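Local atomic coordinates of glucosidase (Croceicoccus marinus, PDB entry 5Z3K), a protein that probably hydrolyses O-glycosyl bonds, acting as a beta-glucosidase of glycoside hydrolase family 39. Residues G351-G356 with R417-S422; N376-D381 with L470-V475. All coordinates share one frame; numbering follows the deposited sequence.

Overall arrangement
Both interactions lie at strand ends and adjoining loops of the nine-stranded mixed sheet, beside the eight-stranded parallel barrel, their centres about 24 Å and 22 Å from the centre of the chain. Their centres are about 8 Å apart, and along the chain their segments alternate: 351-356, 376-381, 417-422, 470-475. Interaction 1 joins the turn between strands 345-350 and 357-363 to the loop entering strand 423-429; interaction 2 joins the ends of the adjacent strands 369-376 and 474-482. They touch directly, with a probable hydrogen bond from Y377 N to G356 O and S418 packed on A378. Helix 277-291 of the barrel meets residues of both, so together they line the junction of sheet and barrel.

Interaction 1: G351-G356 with R417-S422; sequences GGDDNG and RSTGYS
The carboxylate oxygen OD2 of D353 reaches T419 and Y421 through two waters. Water 2 donates to D353 OD2 at 2.6 Å and also bonds T419 OG1 and Y421 OH, the latter at 2.6 Å, so one water ties three side chains together. Water 1, 3.0 Å from D353 OD2 and placed to donate to it, accepts from T419 N at 2.9 Å. The carboxylate slides past the tyrosine ring with the two planes only 16° apart, OD2 standing 3.8 Å from CE2 of Y421. T419 CG2 rests over one face of that ring, toward its rim.

The other oxygen serves its own loop. D353 CG lies between the backbone N and carbonyl carbon (chi1 67°), and OD1 accepts from N355 N at 2.8 Å, from above the carboxylate plane, closing an Asx turn. F357 N bonds OD1 as well. An alanine at D353 would probably leave N355 N and F357 N without this common acceptor and take from both waters the carboxylate oxygen that ties them to this loop, leaving water 1 its weak bond to N355 O.

Farther along, N355 packs on the other backbone: its CB lies 3.3 Å from R417 O, and its carbonyl O takes a CA-H...O contact from S418 CA. S418 OG accepts from G420 N, making an ST turn.

Y290 of helix 277-291 bonds D353 O and G356 N from the barrel side, while Y421 meets F357 edge-to-face at the start of strand 357-363 and touches A7 of strand 6-13, which runs between strands 345-350 and 423-429.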
ATOM      1  N   GLY A 351      24.995  -4.237   6.683  1.00 11.96           N
ATOM      2  CA  GLY A 351      25.777  -4.085   5.476  1.00 12.48           C
ATOM      3  C   GLY A 351      25.027  -3.491   4.312  1.00 17.05           C
ATOM      4  O   GLY A 351      25.655  -3.177   3.294  1.00 16.21           O
ATOM      5  N   GLY A 352      23.711  -3.312   4.405  1.00 11.72           N
ATOM      6  CA  GLY A 352      22.988  -2.604   3.373  1.00 13.24           C
ATOM      7  C   GLY A 352      23.340  -1.135   3.426  1.00 13.21           C
ATOM      8  O   GLY A 352      24.120  -0.683   4.265  1.00 14.53           O
ATOM      9  N   ASP A 353      22.755  -0.365   2.517  1.00 11.73           N
ATOM     10  CA  ASP A 353      22.986   1.078   2.540  1.00 14.29           C
ATOM     11  C   ASP A 353      21.669   1.807   2.295  1.00 15.47           C
ATOM     12  O   ASP A 353      20.615   1.187   2.088  1.00 14.82           O
ATOM     13  CB  ASP A 353      24.096   1.468   1.540  1.00 12.58           C
ATOM     14  CG  ASP A 353      23.700   1.239   0.090  1.00 17.95           C
ATOM     15  OD1 ASP A 353      22.535   1.501  -0.268  1.00 13.97           O
ATOM     16  OD2 ASP A 353      24.563   0.817  -0.710  1.00 18.79           O
ATOM     17  N   ASP A 354      21.723   3.143   2.314  1.00 13.89           N
ATOM     18  CA  ASP A 354      20.548   3.963   2.045  1.00 14.49           C
ATOM     19  C   ASP A 354      20.565   4.567   0.641  1.00 14.68           C
ATOM     20  O   ASP A 354      19.782   5.482   0.364  1.00 15.89           O
ATOM     21  CB  ASP A 354      20.392   5.058   3.111  1.00 18.26           C
ATOM     22  CG  ASP A 354      21.575   5.997   3.173  1.00 25.15           C
ATOM     23  OD1 ASP A 354      22.497   5.860   2.341  1.00 24.93           O
ATOM     24  OD2 ASP A 354      21.594   6.876   4.066  1.00 30.27           O
ATOM     25  N   ASN A 355      21.430   4.061  -0.249  1.00 14.85           N
ATOM     26  CA  ASN A 355      21.518   4.498  -1.641  1.00 13.79           C
ATOM     27  C   ASN A 355      20.981   3.459  -2.619  1.00 16.70           C
ATOM     28  O   ASN A 355      21.406   3.414  -3.776  1.00 16.80           O
ATOM     29  CB  ASN A 355      22.954   4.826  -2.035  1.00 16.64           C
ATOM     30  CG  ASN A 355      23.740   5.416  -0.911  1.00 28.98           C
ATOM     31  OD1 ASN A 355      24.624   4.764  -0.356  1.00 35.53           O
ATOM     32  ND2 ASN A 355      23.431   6.654  -0.562  1.00 35.22           N
ATOM     33  N   GLY A 356      20.072   2.606  -2.169  1.00 15.58           N
ATOM     34  CA  GLY A 356      19.374   1.711  -3.068  1.00 13.67           C
ATOM     35  C   GLY A 356      19.752   0.249  -2.946  1.00 13.29           C
ATOM     36  O   GLY A 356      19.098  -0.591  -3.583  1.00 16.30           O
ATOM     37  N   ARG A 417      23.640   8.431  -5.010  1.00 19.56           N
ATOM     38  CA  ARG A 417      23.996   7.581  -6.141  1.00 19.46           C
ATOM     39  C   ARG A 417      24.263   6.158  -5.660  1.00 17.17           C
ATOM     40  O   ARG A 417      24.802   5.950  -4.572  1.00 17.99           O
ATOM     41  CB  ARG A 417      25.229   8.143  -6.857  1.00 21.60           C
ATOM     42  CG  ARG A 417      25.773   7.259  -7.981  1.00 27.92           C
ATOM     43  CD  ARG A 417      26.900   7.949  -8.750  1.00 33.47           C
ATOM     44  NE  ARG A 417      26.504   9.289  -9.186  1.00 35.87           N
ATOM     45  CZ  ARG A 417      25.802   9.536 -10.287  1.00 35.82           C
ATOM     46  NH1 ARG A 417      25.426   8.536 -11.070  1.00 34.02           N
ATOM     47  NH2 ARG A 417      25.479  10.783 -10.607  1.00 38.78           N
ATOM     48  N   SER A 418      23.848   5.171  -6.461  1.00 18.49           N
ATOM     49  CA  SER A 418      24.047   3.775  -6.087  1.00 15.86           C
ATOM     50  C   SER A 418      25.533   3.454  -5.983  1.00 17.88           C
ATOM     51  O   SER A 418      26.365   4.012  -6.708  1.00 17.40           O
ATOM     52  CB  SER A 418      23.378   2.853  -7.112  1.00 17.93           C
ATOM     53  OG  SER A 418      23.861   1.527  -7.026  1.00 18.55           O
ATOM     54  N   THR A 419      25.872   2.560  -5.048  1.00 17.72           N
ATOM     55  CA  THR A 419      27.259   2.118  -4.923  1.00 18.86           C
ATOM     56  C   THR A 419      27.699   1.330  -6.147  1.00 22.25           C
ATOM     57  O   THR A 419      28.900   1.237  -6.420  1.00 21.38           O
ATOM     58  CB  THR A 419      27.439   1.280  -3.650  1.00 18.31           C
ATOM     59  OG1 THR A 419      27.042   2.054  -2.512  1.00 20.44           O
ATOM     60  CG2 THR A 419      28.890   0.861  -3.461  1.00 19.10           C
ATOM     61  N   GLY A 420      26.752   0.797  -6.907  1.00 18.14           N
ATOM     62  CA  GLY A 420      27.091   0.042  -8.095  1.00 16.90           C
ATOM     63  C   GLY A 420      27.529  -1.381  -7.851  1.00 23.74           C
ATOM     64  O   GLY A 420      28.239  -1.944  -8.694  1.00 22.02           O
ATOM     65  N   TYR A 421      27.121  -1.990  -6.734  1.00 15.57           N
ATOM     66  CA  TYR A 421      27.383  -3.408  -6.514  1.00 17.62           C
ATOM     67  C   TYR A 421      26.917  -4.247  -7.696  1.00 21.84           C
ATOM     68  O   TYR A 421      25.852  -4.007  -8.274  1.00 19.30           O
ATOM     69  CB  TYR A 421      26.673  -3.909  -5.260  1.00 16.55           C
ATOM     70  CG  TYR A 421      27.135  -3.280  -3.972  1.00 17.48           C
ATOM     71  CD1 TYR A 421      28.460  -3.370  -3.569  1.00 15.18           C
ATOM     72  CD2 TYR A 421      26.235  -2.624  -3.141  1.00 16.41           C
ATOM     73  CE1 TYR A 421      28.884  -2.814  -2.379  1.00 18.00           C
ATOM     74  CE2 TYR A 421      26.652  -2.060  -1.948  1.00 17.12           C
ATOM     75  CZ  TYR A 421      27.980  -2.154  -1.580  1.00 15.69           C
ATOM     76  OH  TYR A 421      28.386  -1.600  -0.398  1.00 20.33           O
ATOM     77  N   SER A 422      27.717  -5.247  -8.037  1.00 19.60           N
ATOM     78  CA  SER A 422      27.350  -6.248  -9.023  1.00 20.75           C
ATOM     79  C   SER A 422      26.969  -7.569  -8.377  1.00 19.02           C
ATOM     80  O   SER A 422      26.537  -8.488  -9.079  1.00 19.60           O
ATOM     81  CB  SER A 422      28.504  -6.457 -10.006  1.00 24.58           C
ATOM     82  OG  SER A 422      29.621  -7.028  -9.350  1.00 27.05           O
TER
HETATM   83  O   HOH W   1      23.933   1.049  -3.602  1.00 13.93           O
HETATM   84  O   HOH W   2      27.054   0.605   0.040  1.00 22.93           O

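Interaction 2: N376-D381 with L470-V475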
ATOM      1  N   ASN A 376      18.688  -4.326  -5.204  1.00 11.64           N
ATOM      2  CA  ASN A 376      19.772  -3.503  -5.726  1.00 14.24           C
ATOM      3  C   ASN A 376      19.146  -2.508  -6.699  1.00 13.63           C
ATOM      4  O   ASN A 376      18.923  -2.828  -7.871  1.00 16.37           O
ATOM      5  CB  ASN A 376      20.835  -4.379  -6.400  1.00 12.17           C
ATOM      6  CG  ASN A 376      22.117  -3.624  -6.679  1.00 14.92           C
ATOM      7  OD1 ASN A 376      22.272  -2.471  -6.269  1.00 16.98           O
ATOM      8  ND2 ASN A 376      23.048  -4.270  -7.367  1.00 13.86           N
ATOM      9  N   TYR A 377      18.845  -1.308  -6.206  1.00 12.29           N
ATOM     10  CA  TYR A 377      18.161  -0.279  -6.976  1.00 12.90           C
ATOM     11  C   TYR A 377      19.046   0.953  -7.115  1.00 14.73           C
ATOM     12  O   TYR A 377      19.645   1.408  -6.137  1.00 13.82           O
ATOM     13  CB  TYR A 377      16.828   0.126  -6.313  1.00 13.65           C
ATOM     14  CG  TYR A 377      16.196   1.296  -7.031  1.00 13.13           C
ATOM     15  CD1 TYR A 377      15.467   1.098  -8.198  1.00 14.41           C
ATOM     16  CD2 TYR A 377      16.387   2.600  -6.591  1.00 15.33           C
ATOM     17  CE1 TYR A 377      14.920   2.156  -8.879  1.00 12.74           C
ATOM     18  CE2 TYR A 377      15.851   3.672  -7.280  1.00 14.38           C
ATOM     19  CZ  TYR A 377      15.118   3.436  -8.426  1.00 14.48           C
ATOM     20  OH  TYR A 377      14.568   4.495  -9.114  1.00 14.94           O
ATOM     21  N   ALA A 378      19.087   1.531  -8.316  1.00 15.54           N
ATOM     22  CA  ALA A 378      19.888   2.724  -8.579  1.00 16.00           C
ATOM     23  C   ALA A 378      18.979   3.864  -9.017  1.00 14.68           C
ATOM     24  O   ALA A 378      18.244   3.730 -10.000  1.00 13.58           O
ATOM     25  CB  ALA A 378      20.949   2.442  -9.648  1.00 15.83           C
ATOM     26  N   ILE A 379      19.016   4.971  -8.280  1.00 14.08           N
ATOM     27  CA  ILE A 379      18.366   6.194  -8.759  1.00 14.69           C
ATOM     28  C   ILE A 379      19.021   6.609 -10.071  1.00 15.35           C
ATOM     29  O   ILE A 379      20.262   6.692 -10.136  1.00 18.51           O
ATOM     30  CB  ILE A 379      18.489   7.320  -7.717  1.00 15.96           C
ATOM     31  CG1 ILE A 379      17.724   6.980  -6.433  1.00 16.72           C
ATOM     32  CG2 ILE A 379      17.995   8.636  -8.300  1.00 16.47           C
ATOM     33  CD1 ILE A 379      18.143   7.839  -5.243  1.00 13.02           C
ATOM     34  N   PRO A 380      18.268   6.856 -11.140  1.00 18.87           N
ATOM     35  CA  PRO A 380      18.905   7.280 -12.395  1.00 17.55           C
ATOM     36  C   PRO A 380      19.596   8.630 -12.245  1.00 20.21           C
ATOM     37  O   PRO A 380      19.165   9.497 -11.475  1.00 18.66           O
ATOM     38  CB  PRO A 380      17.733   7.345 -13.383  1.00 18.55           C
ATOM     39  CG  PRO A 380      16.697   6.408 -12.795  1.00 23.25           C
ATOM     40  CD  PRO A 380      16.831   6.571 -11.309  1.00 21.27           C
ATOM     41  N   ASP A 381      20.679   8.805 -13.014  1.00 22.66           N
ATOM     42  CA  ASP A 381      21.507  10.008 -12.901  1.00 23.73           C
ATOM     43  C   ASP A 381      20.688  11.285 -12.996  1.00 21.98           C
ATOM     44  O   ASP A 381      20.911  12.230 -12.230  1.00 23.79           O
ATOM     45  CB  ASP A 381      22.586  10.021 -13.986  1.00 26.76           C
ATOM     46  CG  ASP A 381      23.500   8.833 -13.909  1.00 37.90           C
ATOM     47  OD1 ASP A 381      23.936   8.491 -12.792  1.00 44.74           O
ATOM     48  OD2 ASP A 381      23.774   8.231 -14.967  1.00 48.46           O
ATOM     49  N   LEU A 470      24.181  -9.981  -8.613  1.00 16.03           N
ATOM     50  CA  LEU A 470      22.867  -9.334  -8.522  1.00 16.32           C
ATOM     51  C   LEU A 470      23.072  -7.907  -9.020  1.00 15.29           C
ATOM     52  O   LEU A 470      23.355  -7.004  -8.232  1.00 16.17           O
ATOM     53  CB  LEU A 470      22.318  -9.369  -7.100  1.00 20.09           C
ATOM     54  CG  LEU A 470      20.966  -8.667  -6.891  1.00 17.94           C
ATOM     55  CD1 LEU A 470      19.837  -9.404  -7.605  1.00 16.56           C
ATOM     56  CD2 LEU A 470      20.649  -8.487  -5.404  1.00 14.98           C
ATOM     57  N   ALA A 471      22.955  -7.727 -10.336  1.00 18.35           N
ATOM     58  CA  ALA A 471      23.148  -6.413 -10.930  1.00 18.10           C
ATOM     59  C   ALA A 471      22.058  -5.459 -10.465  1.00 16.26           C
ATOM     60  O   ALA A 471      21.025  -5.862  -9.918  1.00 15.04           O
ATOM     61  CB  ALA A 471      23.144  -6.494 -12.455  1.00 18.38           C
ATOM     62  N   VAL A 472      22.286  -4.167 -10.714  1.00 14.91           N
ATOM     63  CA  VAL A 472      21.271  -3.176 -10.372  1.00 15.57           C
ATOM     64  C   VAL A 472      19.956  -3.522 -11.059  1.00 18.73           C
ATOM     65  O   VAL A 472      19.925  -4.157 -12.124  1.00 20.03           O
ATOM     66  CB  VAL A 472      21.710  -1.747 -10.734  1.00 25.34           C
ATOM     67  CG1 VAL A 472      22.752  -1.274  -9.745  1.00 25.09           C
ATOM     68  CG2 VAL A 472      22.250  -1.687 -12.148  1.00 28.30           C
ATOM     69  N   SER A 473      18.856  -3.106 -10.428  1.00 17.57           N
ATOM     70  CA  SER A 473      17.491  -3.405 -10.870  1.00 16.36           C
ATOM     71  C   SER A 473      17.183  -4.897 -10.740  1.00 17.70           C
ATOM     72  O   SER A 473      16.594  -5.509 -11.638  1.00 20.29           O
ATOM     73  CB  SER A 473      17.229  -2.905 -12.294  1.00 14.82           C
ATOM     74  OG  SER A 473      17.546  -1.521 -12.420  1.00 19.43           O
ATOM     75  N   GLY A 474      17.584  -5.480  -9.619  1.00 14.21           N
ATOM     76  CA  GLY A 474      17.258  -6.861  -9.313  1.00 12.67           C
ATOM     77  C   GLY A 474      16.865  -7.001  -7.859  1.00 15.30           C
ATOM     78  O   GLY A 474      17.288  -6.219  -7.001  1.00 16.08           O
ATOM     79  N   VAL A 475      16.032  -8.008  -7.593  1.00 12.54           N
ATOM     80  CA  VAL A 475      15.477  -8.289  -6.275  1.00 11.21           C
ATOM     81  C   VAL A 475      15.662  -9.774  -5.988  1.00 14.59           C
ATOM     82  O   VAL A 475      15.362 -10.618  -6.842  1.00 13.09           O
ATOM     83  CB  VAL A 475      13.981  -7.901  -6.188  1.00 11.69           C
ATOM     84  CG1 VAL A 475      13.419  -8.209  -4.799  1.00 12.29           C
ATOM     85  CG2 VAL A 475      13.796  -6.419  -6.526  1.00  8.62           C
TER
HETATM   86  O   HOH W   3      17.620   0.230 -10.575  1.00 19.05           O
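N376 meets the turn L470-G474 with both its backbone and its side-chain amide. Of the backbone bonds, N376 N to G474 O is almost straight, 3.0 Å with 177° at the hydrogen. The carbonyl O of N376 takes two N-H groups in return, a short one from S473 N at 2.6 Å and a weak one from G474 N at 3.4 Å.

The side-chain bond runs from N376 ND2 to L470 O, 2.9 Å, with the acceptor close to the amide plane. A chi1 of -167° sets CG anti to the backbone N, beside V472 CA, and from there ND2 reaches L470 O; ND2 also donates to Y421 O, so two loop carbonyls fix the rotation of the group.

Van der Waals contacts flank these bonds. V472 CG1 lies against the N376 amide, 3.7 Å from OD1, and makes an apolar contact with A378 CB at 4.1 Å, while L470 CD2 approaches N376 CB. A beta carbon on G474 would run into L470 CD1.

One water links the segments farther out, accepting from A378 N and donating to S473 OG, which is also hydrogen-bonded to D279 of helix 277-291.

With S473 and G474 both facing N376, this is a G1 beta bulge; S473 adopts the left-handed backbone conformation (phi 67°) where glycine is usual, as the turn leads into the antiparallel pairing of strands 369-376 and 474-482.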